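Local coordinates for EGF family domain-containing protein (Toxoplasma gondii, PDB 4Z80) that binds, as AMA4, a peptide of its partner TgRON2L1 and probably helps build the moving junction through which the parasite enters host cells, at residues P349-W355 with P441-T447; Y403-V409 with G425-S431; E435-H439 with A464-E468. All coordinates share one frame. Numbering follows the deposited sequence.

Contact 1: residues P349-W355 with P441-T447; sequences PLKNVRW and PTTMAFT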
loop_
_atom_site.group_PDB
_atom_site.type_symbol
_atom_site.label_atom_id
_atom_site.label_comp_id
_atom_site.label_asym_id
_atom_site.label_seq_id
_atom_site.Cartn_x
_atom_site.Cartn_y
_atom_site.Cartn_z
ATOM N N PRO A 349 19.401 -3.952 2.130
ATOM C CA PRO A 349 20.177 -5.106 1.682
ATOM C C PRO A 349 21.164 -5.537 2.747
ATOM O O PRO A 349 21.440 -4.759 3.665
ATOM C CB PRO A 349 20.899 -4.591 0.428
ATOM C CG PRO A 349 20.165 -3.403 0.005
ATOM C CD PRO A 349 19.595 -2.790 1.251
ATOM N N LEU A 350 21.695 -6.750 2.625
ATOM C CA LEU A 350 22.616 -7.274 3.620
ATOM C C LEU A 350 24.044 -7.185 3.084
ATOM O O LEU A 350 24.402 -7.851 2.109
ATOM C CB LEU A 350 22.250 -8.710 3.984
ATOM C CG LEU A 350 20.796 -8.959 4.396
ATOM C CD1 LEU A 350 20.562 -10.439 4.556
ATOM C CD2 LEU A 350 20.468 -8.194 5.679
ATOM N N LYS A 351 24.877 -6.362 3.719
ATOM C CA LYS A 351 26.232 -6.185 3.234
ATOM C C LYS A 351 27.127 -7.355 3.620
ATOM O O LYS A 351 26.960 -7.980 4.674
ATOM C CB LYS A 351 26.838 -4.872 3.753
ATOM C CG LYS A 351 27.083 -4.818 5.248
ATOM C CD LYS A 351 27.891 -3.572 5.600
ATOM C CE LYS A 351 28.164 -3.495 7.092
ATOM N NZ LYS A 351 29.051 -2.346 7.410
ATOM N N ASN A 352 28.054 -7.657 2.719
ATOM C CA ASN A 352 29.160 -8.561 2.985
ATOM C C ASN A 352 28.731 -9.984 3.301
ATOM O O ASN A 352 29.402 -10.682 4.048
ATOM C CB ASN A 352 30.017 -8.007 4.134
ATOM C CG ASN A 352 30.681 -6.691 3.784
ATOM O OD1 ASN A 352 30.439 -5.672 4.429
ATOM N ND2 ASN A 352 31.522 -6.704 2.752
ATOM N N VAL A 353 27.624 -10.430 2.706
ATOM C CA VAL A 353 27.207 -11.814 2.864
ATOM C C VAL A 353 26.667 -12.383 1.563
ATOM O O VAL A 353 26.302 -11.636 0.651
ATOM C CB VAL A 353 26.146 -11.984 3.973
ATOM C CG1 VAL A 353 26.790 -11.813 5.364
ATOM C CG2 VAL A 353 24.984 -11.009 3.777
ATOM N N ARG A 354 26.650 -13.713 1.517
ATOM C CA ARG A 354 26.166 -14.500 0.375
ATOM C C ARG A 354 25.093 -15.489 0.844
ATOM O O ARG A 354 25.286 -16.165 1.857
ATOM C CB ARG A 354 27.316 -15.282 -0.272
ATOM C CG ARG A 354 28.552 -14.483 -0.622
ATOM C CD ARG A 354 29.805 -15.359 -0.609
ATOM N NE ARG A 354 29.741 -16.452 -1.576
ATOM C CZ ARG A 354 30.577 -17.486 -1.593
ATOM N NH1 ARG A 354 31.541 -17.590 -0.684
ATOM N NH2 ARG A 354 30.445 -18.431 -2.514
ATOM N N TRP A 355 23.979 -15.613 0.119
ATOM C CA TRP A 355 22.951 -16.595 0.483
ATOM C C TRP A 355 23.470 -18.025 0.411
ATOM O O TRP A 355 24.135 -18.393 -0.555
ATOM C CB TRP A 355 21.728 -16.495 -0.438
ATOM C CG TRP A 355 21.047 -15.163 -0.444
ATOM C CD1 TRP A 355 21.063 -14.238 -1.447
ATOM C CD2 TRP A 355 20.232 -14.611 0.597
ATOM N NE1 TRP A 355 20.319 -13.144 -1.094
ATOM C CE2 TRP A 355 19.794 -13.348 0.155
ATOM C CE3 TRP A 355 19.831 -15.064 1.856
ATOM C CZ2 TRP A 355 18.988 -12.523 0.934
ATOM C CZ3 TRP A 355 19.031 -14.251 2.627
ATOM C CH2 TRP A 355 18.617 -12.992 2.167
ATOM N N PRO A 441 33.989 -10.187 1.766
ATOM C CA PRO A 441 34.189 -8.745 1.621
ATOM C C PRO A 441 33.543 -8.144 0.374
ATOM O O PRO A 441 33.220 -6.966 0.398
ATOM C CB PRO A 441 35.713 -8.607 1.551
ATOM C CG PRO A 441 36.217 -9.945 1.149
ATOM C CD PRO A 441 35.259 -10.937 1.724
ATOM N N THR A 442 33.341 -8.930 -0.680
ATOM C CA THR A 442 32.985 -8.347 -1.967
ATOM C C THR A 442 31.551 -8.636 -2.401
ATOM O O THR A 442 31.226 -8.489 -3.576
ATOM C CB THR A 442 33.950 -8.830 -3.068
ATOM O OG1 THR A 442 33.955 -10.261 -3.110
ATOM C CG2 THR A 442 35.363 -8.324 -2.782
ATOM N N THR A 443 30.685 -8.992 -1.456
ATOM C CA THR A 443 29.318 -9.365 -1.808
ATOM C C THR A 443 28.244 -8.580 -1.053
ATOM O O THR A 443 28.506 -7.923 -0.047
ATOM C CB THR A 443 29.082 -10.860 -1.573
ATOM O OG1 THR A 443 29.112 -11.141 -0.169
ATOM C CG2 THR A 443 30.144 -11.678 -2.280
ATOM N N MET A 444 27.022 -8.670 -1.572
ATOM C CA MET A 444 25.846 -8.052 -0.970
ATOM C C MET A 444 24.659 -8.917 -1.326
ATOM O O MET A 444 24.582 -9.411 -2.454
ATOM C CB MET A 444 25.639 -6.619 -1.473
ATOM C CG MET A 444 24.435 -5.896 -0.860
ATOM S SD MET A 444 24.409 -4.154 -1.259
ATOM C CE MET A 444 25.839 -3.569 -0.343
ATOM N N ALA A 445 23.749 -9.103 -0.375
ATOM C CA ALA A 445 22.590 -9.969 -0.560
ATOM C C ALA A 445 21.305 -9.152 -0.591
ATOM O O ALA A 445 21.071 -8.310 0.277
ATOM C CB ALA A 445 22.528 -11.015 0.538
ATOM N N PHE A 446 20.473 -9.431 -1.597
ATOM C CA PHE A 446 19.178 -8.789 -1.792
ATOM C C PHE A 446 18.040 -9.794 -1.739
ATOM O O PHE A 446 18.227 -10.968 -2.081
ATOM C CB PHE A 446 19.109 -8.089 -3.158
ATOM C CG PHE A 446 20.059 -6.934 -3.331
ATOM C CD1 PHE A 446 21.365 -7.152 -3.748
ATOM C CD2 PHE A 446 19.639 -5.629 -3.125
ATOM C CE1 PHE A 446 22.240 -6.086 -3.926
ATOM C CE2 PHE A 446 20.513 -4.557 -3.311
ATOM C CZ PHE A 446 21.813 -4.790 -3.708
ATOM N N THR A 447 16.856 -9.331 -1.325
ATOM C CA THR A 447 15.613 -10.063 -1.572
ATOM C C THR A 447 14.700 -9.217 -2.456
ATOM O O THR A 447 14.904 -8.021 -2.634
ATOM C CB THR A 447 14.820 -10.442 -0.290
ATOM O OG1 THR A 447 14.038 -9.325 0.162
ATOM C CG2 THR A 447 15.738 -10.971 0.808
#

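Contact 2: residues Y403-V409 with G425-S431; sequences YHWATFV and GKCFFYS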
loop_
_atom_site.group_PDB
_atom_site.type_symbol
_atom_site.label_atom_id
_atom_site.label_comp_id
_atom_site.label_asym_id
_atom_site.label_seq_id
_atom_site.Cartn_x
_atom_site.Cartn_y
_atom_site.Cartn_z
ATOM N N TYR A 403 12.454 -15.786 -8.699
ATOM C CA TYR A 403 13.678 -15.426 -7.979
ATOM C C TYR A 403 13.350 -14.455 -6.848
ATOM O O TYR A 403 12.820 -13.377 -7.108
ATOM C CB TYR A 403 14.705 -14.757 -8.902
ATOM C CG TYR A 403 15.045 -15.476 -10.195
ATOM C CD1 TYR A 403 14.921 -16.854 -10.318
ATOM C CD2 TYR A 403 15.507 -14.754 -11.284
ATOM C CE1 TYR A 403 15.242 -17.491 -11.519
ATOM C CE2 TYR A 403 15.840 -15.376 -12.466
ATOM C CZ TYR A 403 15.705 -16.731 -12.578
ATOM O OH TYR A 403 16.027 -17.307 -13.794
ATOM N N HIS A 404 13.687 -14.812 -5.610
ATOM C CA HIS A 404 13.433 -13.912 -4.478
ATOM C C HIS A 404 14.681 -13.531 -3.708
ATOM O O HIS A 404 14.600 -12.714 -2.788
ATOM C CB HIS A 404 12.423 -14.533 -3.523
ATOM C CG HIS A 404 11.072 -14.662 -4.136
ATOM N ND1 HIS A 404 10.307 -13.563 -4.468
ATOM C CD2 HIS A 404 10.388 -15.746 -4.567
ATOM C CE1 HIS A 404 9.187 -13.971 -5.039
ATOM N NE2 HIS A 404 9.214 -15.290 -5.116
ATOM N N TRP A 405 15.819 -14.098 -4.094
ATOM C CA TRP A 405 17.096 -13.862 -3.433
ATOM C C TRP A 405 18.151 -13.706 -4.502
ATOM O O TRP A 405 18.163 -14.473 -5.470
ATOM C CB TRP A 405 17.458 -15.025 -2.497
ATOM C CG TRP A 405 16.337 -15.410 -1.589
ATOM C CD1 TRP A 405 16.090 -14.927 -0.333
ATOM C CD2 TRP A 405 15.278 -16.333 -1.877
ATOM N NE1 TRP A 405 14.948 -15.500 0.179
ATOM C CE2 TRP A 405 14.429 -16.363 -0.751
ATOM C CE3 TRP A 405 14.964 -17.139 -2.978
ATOM C CZ2 TRP A 405 13.302 -17.174 -0.689
ATOM C CZ3 TRP A 405 13.846 -17.934 -2.915
ATOM C CH2 TRP A 405 13.018 -17.945 -1.790
ATOM N N ALA A 406 19.029 -12.720 -4.332
ATOM C CA ALA A 406 20.181 -12.565 -5.200
ATOM C C ALA A 406 21.423 -12.248 -4.389
ATOM O O ALA A 406 21.349 -11.567 -3.359
ATOM C CB ALA A 406 19.946 -11.475 -6.225
ATOM N N THR A 407 22.563 -12.732 -4.867
ATOM C CA THR A 407 23.865 -12.382 -4.312
ATOM C C THR A 407 24.604 -11.611 -5.369
ATOM O O THR A 407 24.789 -12.110 -6.487
ATOM C CB THR A 407 24.695 -13.625 -3.914
ATOM O OG1 THR A 407 24.043 -14.334 -2.855
ATOM C CG2 THR A 407 26.117 -13.239 -3.474
ATOM N N PHE A 408 25.004 -10.396 -5.020
ATOM C CA PHE A 408 25.840 -9.575 -5.872
ATOM C C PHE A 408 27.293 -9.773 -5.484
ATOM O O PHE A 408 27.635 -9.686 -4.310
ATOM C CB PHE A 408 25.457 -8.108 -5.758
ATOM C CG PHE A 408 26.318 -7.194 -6.576
ATOM C CD1 PHE A 408 26.104 -7.063 -7.934
ATOM C CD2 PHE A 408 27.326 -6.448 -5.984
ATOM C CE1 PHE A 408 26.886 -6.221 -8.699
ATOM C CE2 PHE A 408 28.111 -5.596 -6.742
ATOM C CZ PHE A 408 27.890 -5.479 -8.100
ATOM N N VAL A 409 28.134 -10.070 -6.469
ATOM C CA VAL A 409 29.563 -10.243 -6.245
ATOM C C VAL A 409 30.301 -9.175 -7.036
ATOM O O VAL A 409 30.359 -9.227 -8.265
ATOM C CB VAL A 409 30.033 -11.651 -6.665
ATOM C CG1 VAL A 409 31.528 -11.837 -6.354
ATOM C CG2 VAL A 409 29.194 -12.725 -5.973
ATOM N N GLY A 425 29.761 -5.820 -11.102
ATOM C CA GLY A 425 30.011 -7.204 -10.784
ATOM C C GLY A 425 28.923 -8.095 -11.341
ATOM O O GLY A 425 28.241 -7.741 -12.303
ATOM N N LYS A 426 28.763 -9.250 -10.713
ATOM C CA LYS A 426 27.865 -10.283 -11.191
ATOM C C LYS A 426 26.715 -10.500 -10.216
ATOM O O LYS A 426 26.939 -10.581 -9.009
ATOM C CB LYS A 426 28.648 -11.575 -11.389
ATOM C CG LYS A 426 28.051 -12.524 -12.392
ATOM C CD LYS A 426 29.066 -13.593 -12.754
ATOM C CE LYS A 426 28.674 -14.360 -13.992
ATOM N NZ LYS A 426 29.771 -14.295 -15.001
ATOM N N CYS A 427 25.497 -10.572 -10.752
ATOM C CA CYS A 427 24.303 -10.908 -9.973
ATOM C C CYS A 427 23.936 -12.351 -10.133
ATOM O O CYS A 427 23.766 -12.816 -11.255
ATOM C CB CYS A 427 23.090 -10.112 -10.413
ATOM S SG CYS A 427 23.371 -8.439 -10.848
ATOM N N PHE A 428 23.795 -13.066 -9.025
ATOM C CA PHE A 428 23.357 -14.458 -9.048
ATOM C C PHE A 428 21.958 -14.560 -8.472
ATOM O O PHE A 428 21.721 -14.127 -7.352
ATOM C CB PHE A 428 24.319 -15.350 -8.264
ATOM C CG PHE A 428 25.691 -15.401 -8.849
ATOM C CD1 PHE A 428 26.005 -16.316 -9.837
ATOM C CD2 PHE A 428 26.671 -14.523 -8.421
ATOM C CE1 PHE A 428 27.269 -16.357 -10.378
ATOM C CE2 PHE A 428 27.937 -14.562 -8.960
ATOM C CZ PHE A 428 28.237 -15.479 -9.938
ATOM N N PHE A 429 21.035 -15.139 -9.235
ATOM C CA PHE A 429 19.630 -15.215 -8.846
ATOM C C PHE A 429 19.256 -16.612 -8.370
ATOM O O PHE A 429 19.663 -17.617 -8.968
ATOM C CB PHE A 429 18.725 -14.817 -10.023
ATOM C CG PHE A 429 18.946 -13.427 -10.536
ATOM C CD1 PHE A 429 18.446 -12.334 -9.852
ATOM C CD2 PHE A 429 19.612 -13.209 -11.729
ATOM C CE1 PHE A 429 18.630 -11.051 -10.330
ATOM C CE2 PHE A 429 19.805 -11.928 -12.210
ATOM C CZ PHE A 429 19.312 -10.843 -11.506
ATOM N N TYR A 430 18.456 -16.674 -7.305
ATOM C CA TYR A 430 18.075 -17.929 -6.677
ATOM C C TYR A 430 16.575 -18.073 -6.487
ATOM O O TYR A 430 15.877 -17.082 -6.233
ATOM C CB TYR A 430 18.740 -18.046 -5.309
ATOM C CG TYR A 430 20.232 -17.829 -5.311
ATOM C CD1 TYR A 430 21.099 -18.798 -5.794
ATOM C CD2 TYR A 430 20.780 -16.657 -4.798
ATOM C CE1 TYR A 430 22.462 -18.599 -5.778
ATOM C CE2 TYR A 430 22.136 -16.447 -4.785
ATOM C CZ TYR A 430 22.975 -17.419 -5.270
ATOM O OH TYR A 430 24.328 -17.199 -5.246
ATOM N N SER A 431 16.100 -19.320 -6.551
ATOM C CA SER A 431 14.725 -19.649 -6.191
ATOM C C SER A 431 14.655 -20.621 -5.007
ATOM O O SER A 431 13.577 -21.116 -4.671
ATOM C CB SER A 431 13.983 -20.241 -7.391
ATOM O OG SER A 431 14.576 -21.459 -7.798
HETATM O O HOH W 1 25.088 -16.850 -2.652
#

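Contact 3: residues E435-H439 with A464-E468; sequences ECLIH and AVLPE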
loop_
_atom_site.group_PDB
_atom_site.type_symbol
_atom_site.label_atom_id
_atom_site.label_comp_id
_atom_site.label_asym_id
_atom_site.label_seq_id
_atom_site.Cartn_x
_atom_site.Cartn_y
_atom_site.Cartn_z
ATOM N N GLU A 435 19.096 -20.766 4.188
ATOM C CA GLU A 435 19.154 -21.279 5.557
ATOM C C GLU A 435 20.300 -20.662 6.351
ATOM O O GLU A 435 20.365 -20.815 7.565
ATOM C CB GLU A 435 19.319 -22.796 5.559
ATOM C CG GLU A 435 18.242 -23.537 4.801
ATOM C CD GLU A 435 18.617 -24.984 4.528
ATOM O OE1 GLU A 435 19.721 -25.412 4.931
ATOM O OE2 GLU A 435 17.811 -25.692 3.887
ATOM N N CYS A 436 21.222 -20.013 5.654
ATOM C CA CYS A 436 22.383 -19.409 6.288
ATOM C C CYS A 436 23.042 -18.405 5.359
ATOM O O CYS A 436 22.657 -18.268 4.199
ATOM C CB CYS A 436 23.402 -20.479 6.704
ATOM S SG CYS A 436 23.939 -21.603 5.355
ATOM N N LEU A 437 24.030 -17.696 5.891
ATOM C CA LEU A 437 24.782 -16.707 5.137
ATOM C C LEU A 437 26.276 -16.945 5.293
ATOM O O LEU A 437 26.741 -17.398 6.343
ATOM C CB LEU A 437 24.420 -15.291 5.599
ATOM C CG LEU A 437 22.967 -14.880 5.373
ATOM C CD1 LEU A 437 22.635 -13.639 6.190
ATOM C CD2 LEU A 437 22.710 -14.635 3.898
ATOM N N ILE A 438 27.021 -16.647 4.236
ATOM C CA ILE A 438 28.474 -16.733 4.236
ATOM C C ILE A 438 29.037 -15.329 4.154
ATOM O O ILE A 438 28.638 -14.562 3.287
ATOM C CB ILE A 438 29.003 -17.549 3.033
ATOM C CG1 ILE A 438 28.429 -18.963 3.039
ATOM C CG2 ILE A 438 30.529 -17.589 3.020
ATOM C CD1 ILE A 438 28.610 -19.686 1.712
ATOM N N HIS A 439 29.978 -14.987 5.029
ATOM C CA HIS A 439 30.598 -13.673 4.971
ATOM C C HIS A 439 31.568 -13.561 3.804
ATOM O O HIS A 439 32.317 -14.497 3.509
ATOM C CB HIS A 439 31.346 -13.363 6.270
ATOM C CG HIS A 439 31.904 -11.976 6.318
ATOM N ND1 HIS A 439 33.194 -11.678 5.935
ATOM C CD2 HIS A 439 31.336 -10.799 6.677
ATOM C CE1 HIS A 439 33.401 -10.380 6.069
ATOM N NE2 HIS A 439 32.290 -9.824 6.521
ATOM N N ALA A 464 22.961 -15.937 11.725
ATOM C CA ALA A 464 22.791 -16.479 10.367
ATOM C C ALA A 464 24.083 -16.956 9.717
ATOM O O ALA A 464 24.050 -17.775 8.798
ATOM C CB ALA A 464 22.158 -15.436 9.486
ATOM N N VAL A 465 25.217 -16.441 10.180
ATOM C CA VAL A 465 26.474 -16.588 9.470
ATOM C C VAL A 465 27.242 -17.821 9.942
ATOM O O VAL A 465 27.425 -18.040 11.141
ATOM C CB VAL A 465 27.326 -15.308 9.630
ATOM C CG1 VAL A 465 28.662 -15.450 8.936
ATOM C CG2 VAL A 465 26.583 -14.106 9.062
ATOM N N LEU A 466 27.653 -18.643 8.980
ATOM C CA LEU A 466 28.472 -19.826 9.243
ATOM C C LEU A 466 29.683 -19.815 8.322
ATOM O O LEU A 466 29.642 -19.227 7.242
ATOM C CB LEU A 466 27.675 -21.118 9.035
ATOM C CG LEU A 466 26.558 -21.418 10.023
ATOM C CD1 LEU A 466 25.730 -22.606 9.544
ATOM C CD2 LEU A 466 27.119 -21.684 11.410
ATOM N N PRO A 467 30.775 -20.473 8.743
ATOM C CA PRO A 467 31.923 -20.619 7.843
ATOM C C PRO A 467 31.541 -21.407 6.594
ATOM O O PRO A 467 30.695 -22.304 6.671
ATOM C CB PRO A 467 32.951 -21.380 8.690
ATOM C CG PRO A 467 32.159 -22.031 9.778
ATOM C CD PRO A 467 30.988 -21.141 10.037
ATOM N N GLU A 468 32.157 -21.074 5.465
ATOM C CA GLU A 468 31.850 -21.747 4.215
ATOM C C GLU A 468 32.383 -23.170 4.218
ATOM O O GLU A 468 33.491 -23.433 4.691
ATOM C CB GLU A 468 32.425 -20.980 3.013
ATOM C CG GLU A 468 32.201 -21.706 1.681
ATOM C CD GLU A 468 32.588 -20.884 0.461
ATOM O OE1 GLU A 468 33.132 -19.773 0.623
ATOM O OE2 GLU A 468 32.344 -21.362 -0.669
HETATM O O HOH W 2 31.217 -17.014 6.727
#

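Contact 1: residues P349-W355 with P441-T447
A short, buried antiparallel pairing that turns into a crossing joins two sheets: residues 349-352 run beside strand 443-447, an outermost strand of a four-stranded sheet; the chain then turns at 351-352 into strand 353-359 of a three-stranded one. The pairing rests on Leu-350 and Ala-445, a hydrogen-bonded pair with two nearly straight bonds, Leu-350 N to Ala-445 O and Ala-445 N to Leu-350 O, each 2.9 Å. Lys-351 and Met-444 follow as a non-hydrogen-bonded pair. Asn-352 then takes a left-handed backbone conformation, and its N donates to Thr-443 O (2.8 Å). Beyond it, strand 353-355 crosses 443-447 at 46° with axes 5.1 Å apart. A four-stranded antiparallel sheet packed on helix 378-387, with a smaller sheet alongside, is consistent with the PAN fold of apical membrane antigens. At the crossing, Ala-445 CB sits over the Trp-355 indole face, 3.8 Å from the centroid of its five-membered ring, in a CH-pi contact. Weak hydrogen bonds run from Trp-355 NE1 to Phe-446 O (3.2 Å), shared with Ala-406 O, and from Thr-443 OG1 to Val-353 O (3.0 Å). Pro-349 CB lies 4.2 Å from the Phe-446 ring centroid, and that side chain reaches the helix.

Contact 2: residues Y403-V409 with G425-S431
In a regular antiparallel pair, the amides of each hydrogen-bonded residue are satisfied by its partner, and strands 405-409 and 425-430 illustrate the rule well. Thr-407 N to Phe-428 O (3.0 Å) and Phe-428 N to Thr-407 O (2.9 Å) close one ring; Val-409 N to Lys-426 O and Lys-426 N to Val-409 O, both 2.9 Å, close the next. At the end of the pair, Tyr-430 N still gives to Trp-405 O (2.9 Å), but Tyr-430 O accepts from His-404 N (3.2 Å). The intervening residues turn their backbones outward, Ala-406 and Phe-408 to Phe-446 and Met-444, Gly-425 and Cys-427 to Ala-376 and Leu-373. These are thus the central strands of a four-stranded sheet, with helix 378-387 on the face of Ala-406 and Cys-427, as expected of a PAN domain, and the Cys-381 to Cys-427 disulfide tying helix to sheet. On the face of Thr-407 and Tyr-430, one water is hydrogen-bonded to both Thr-407 OG1 and Tyr-430 OH, each at 2.7 Å. Thr-407 OG1 also bonds Trp-355 N, Trp-405 NE1 bonds Phe-19 O, and His-404 ND1 bonds Ser-448 OG. Phe-429 CB packs over the Tyr-403 ring, 3.8 Å from its centroid.

Contact 3: residues E435-H439 with A464-E468
Here an irregular segment, 464-468, is laid against strand 436-439, and a single backbone bridge holds the two while the side-chain rotamers settle the packing around it. Leu-437 N donates to Ala-464 O (2.9 Å) and Leu-466 N to Leu-437 O (3.1 Å), so Leu-437 is bonded to the residues flanking Val-465. Farther on the chains diverge, and a water bridges the gap by accepting from His-439 N (2.9 Å) and donating to Leu-466 O (2.8 Å).

Leu-437 adopts the mt rotamer, which spreads its two methyls: CD1 lies 3.8 Å from Ala-464 CB, and CD2 reaches the indole of Trp-355. Val-465, with chi1 t, sets its methyls along one side of the strand, CG2 4.3 Å from Leu-437 CB and CG1 4.3 Å from His-439 CB. Leu-466 is also mt, and its CD1 touches Cys-436 CB at 4.2 Å. The CA-to-CB bond of Ile-438 points away, yet CG2 still comes within 3.9 Å of Glu-468 CB. Glu-468 itself is extended, with chi1 and chi2 both t, and this carries its carboxylate to Arg-354 for a salt bridge.

Cys-436 has chi1 p and points toward the loop; its SG is joined to Cys-364 in a disulfide linking the two outermost strands of the three-stranded sheet. At the start of strand 436-440, Glu-435 and Cys-436 both face Gly-356, a classic beta bulge. The whole is a loop after the last strand bonding to a sheet edge, in a domain consistent with the PAN fold.

How the contacts relate
Contacts 1 and 2, with centres about 9 Å apart, share a sheet: Met-444 O meets Phe-408 N at 2.8 Å and Phe-446 N meets Ala-406 O at 2.9 Å, probably as hydrogen bonds. Contact 1 meets contact 3, about 11 Å between centres, in the other sheet, where Arg-354 N lies 2.8 Å from Ile-438 O, and beyond it, where Arg-354 NH1 forms a salt bridge with Glu-468 OE1 (3.0 Å). Contacts 2 and 3, about 16 Å apart, adjoin in sequence without otherwise touching, so contact 1 is the physical intermediary. The principle illustrated is one chain joining two sheets by turning corners. The other protein chain touches none of these segments.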